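Local atomic coordinates of histidine kinase (Pseudomonas aeruginosa, PDB entry 7C1I), a protein that probably relays phosphoryl groups between a sensor histidine kinase and response-regulator receivers, as a histidine-containing phosphotransfer (HPt) protein of a two-component system. Residues Pro4-Asp8 with Arg9-Ser13. Sequence-based numbering, arbitrary orientation.
Sequences PHLDD and RVLAS
In Asp7, CG stands anti to the backbone N (chi1 -176°), which swings the carboxylate toward the first turn of the helix, while the chain of Arg9 leaves its backbone with CG wedged between N and the carbonyl carbon and then bends at its second torsion, back toward that carboxylate. The setting is an N-cap with a hydrophobic staple, at the start of helix 8-18 in the all-helical HPt protein, and it illustrates how a single acidic residue can serve a helix start through several atoms. Asp7 OD1 accepts a weak capping bond from the backbone N of Arg9 at 3.3 Å, and the cap rests on this bond. That same oxygen also meets the side-chain NE of Arg9 at 2.7 Å in a salt bridge, through a weak, strongly bent bond (120° at the hydrogen). Its details are doubtful, because they belong to one of two Arg9 conformers, in which Arg9 CG comes implausibly close to Asp7 OD1. The carboxylate and guanidinium planes are turned 37° apart, and OD1 meets the guanidinium obliquely. A negative group here would be expected to interact favourably with the positive end of the helix dipole.

The backbone carbonyl of Asp7 is used too: Leu11 N reaches its O at 3.3 Å in a long, weak bond. Val10 CG2 lies 4.0 Å from Asp7 CB, alongside the Asp7 side chain and in van der Waals contact with it. A backbone hydrogen bond between Asp7 and Gly67 ties the cap to the turn between helices 49-65 and 69-83. On the buried side, Leu6, just before the cap, and Leu11 form the staple across the capping residue, both of them packed on Phe108 of helix 90-112; both CD1 and CD2 of Leu6 lie 4.1 Å from Leu11 CD1.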
loop_
_atom_site.group_PDB
_atom_site.type_symbol
_atom_site.label_atom_id
_atom_site.label_comp_id
_atom_site.label_asym_id
_atom_site.label_seq_id
_atom_site.Cartn_x
_atom_site.Cartn_y
_atom_site.Cartn_z
ATOM N N PRO A 4 -13.094 15.150 -8.686
ATOM C CA PRO A 4 -14.072 14.210 -9.238
ATOM C C PRO A 4 -14.538 13.107 -8.277
ATOM O O PRO A 4 -15.357 12.277 -8.631
ATOM C CB PRO A 4 -13.287 13.531 -10.368
ATOM C CG PRO A 4 -11.889 13.424 -9.812
ATOM C CD PRO A 4 -11.738 14.758 -9.110
ATOM N N HIS A 5 -14.096 13.125 -7.016
ATOM C CA HIS A 5 -14.293 12.052 -6.004
ATOM C C HIS A 5 -15.746 12.055 -5.515
ATOM O O HIS A 5 -16.324 11.001 -5.187
ATOM C CB HIS A 5 -13.338 12.277 -4.824
ATOM C CG HIS A 5 -11.917 12.323 -5.276
ATOM N ND1 HIS A 5 -11.235 11.244 -5.801
ATOM C CD2 HIS A 5 -11.087 13.384 -5.361
ATOM C CE1 HIS A 5 -10.077 11.634 -6.296
ATOM N NE2 HIS A 5 -9.961 12.937 -5.996
ATOM N N LEU A 6 -16.315 13.254 -5.357
ATOM C CA LEU A 6 -17.712 13.374 -4.858
ATOM C C LEU A 6 -18.502 14.196 -5.882
ATOM O O LEU A 6 -17.964 15.184 -6.421
ATOM C CB LEU A 6 -17.674 14.089 -3.504
ATOM C CG LEU A 6 -17.109 13.281 -2.336
ATOM C CD1 LEU A 6 -17.096 14.143 -1.083
ATOM C CD2 LEU A 6 -17.991 12.056 -2.157
ATOM N N ASP A 7 -19.712 13.741 -6.222
ATOM C CA ASP A 7 -20.593 14.504 -7.148
ATOM C C ASP A 7 -21.437 15.396 -6.231
ATOM O O ASP A 7 -22.270 14.900 -5.448
ATOM C CB ASP A 7 -21.502 13.625 -8.010
ATOM C CG ASP A 7 -22.313 14.435 -9.008
ATOM O OD1 ASP A 7 -22.695 15.573 -8.670
ATOM O OD2 ASP A 7 -22.715 13.849 -10.031
ATOM N N ASP A 8 -21.030 16.659 -6.067
ATOM C CA ASP A 8 -21.485 17.534 -4.952
ATOM C C ASP A 8 -23.001 17.756 -4.983
ATOM O O ASP A 8 -23.612 18.074 -3.942
ATOM C CB ASP A 8 -20.983 18.979 -4.981
ATOM C CG ASP A 8 -21.702 19.793 -3.919
ATOM O OD1 ASP A 8 -21.738 19.369 -2.747
ATOM O OD2 ASP A 8 -22.345 20.783 -4.323
ATOM N N ARG A 9 -23.532 17.629 -6.203
ATOM C CA ARG A 9 -24.988 17.871 -6.382
ATOM C C ARG A 9 -25.750 16.631 -5.902
ATOM O O ARG A 9 -26.815 16.904 -5.313
ATOM C CB ARG A 9 -25.331 18.260 -7.823
ATOM C CG ARG A 9 -24.644 17.482 -8.936
ATOM C CD ARG A 9 -23.644 18.317 -9.714
ATOM N NE ARG A 9 -22.728 17.537 -10.535
ATOM C CZ ARG A 9 -22.702 17.512 -11.863
ATOM N NH1 ARG A 9 -21.817 16.757 -12.492
ATOM N NH2 ARG A 9 -23.548 18.235 -12.574
ATOM N N VAL A 10 -25.325 15.392 -6.176
ATOM C CA VAL A 10 -25.965 14.228 -5.492
ATOM C C VAL A 10 -26.006 14.606 -4.008
ATOM O O VAL A 10 -26.986 14.438 -3.256
ATOM C CB VAL A 10 -25.284 12.857 -5.675
ATOM C CG1 VAL A 10 -25.721 11.715 -4.771
ATOM C CG2 VAL A 10 -25.256 12.533 -7.159
ATOM N N LEU A 11 -24.891 15.072 -3.435
ATOM C CA LEU A 11 -24.859 15.341 -1.973
ATOM C C LEU A 11 -25.669 16.604 -1.650
ATOM O O LEU A 11 -26.153 16.566 -0.504
ATOM C CB LEU A 11 -23.412 15.490 -1.489
ATOM C CG LEU A 11 -22.722 14.129 -1.429
ATOM C CD1 LEU A 11 -21.227 14.369 -1.279
ATOM C CD2 LEU A 11 -23.239 13.285 -0.274
ATOM N N ALA A 12 -25.711 17.571 -2.574
ATOM C CA ALA A 12 -26.441 18.826 -2.274
ATOM C C ALA A 12 -27.923 18.447 -2.165
ATOM O O ALA A 12 -28.587 18.891 -1.208
ATOM C CB ALA A 12 -26.268 19.858 -3.359
ATOM N N SER A 13 -28.421 17.644 -3.110
ATOM C CA SER A 13 -29.820 17.153 -3.001
ATOM C C SER A 13 -30.083 16.346 -1.724
ATOM O O SER A 13 -31.077 16.459 -0.978
ATOM C CB SER A 13 -30.045 16.311 -4.230
ATOM O OG SER A 13 -31.387 15.848 -4.201
#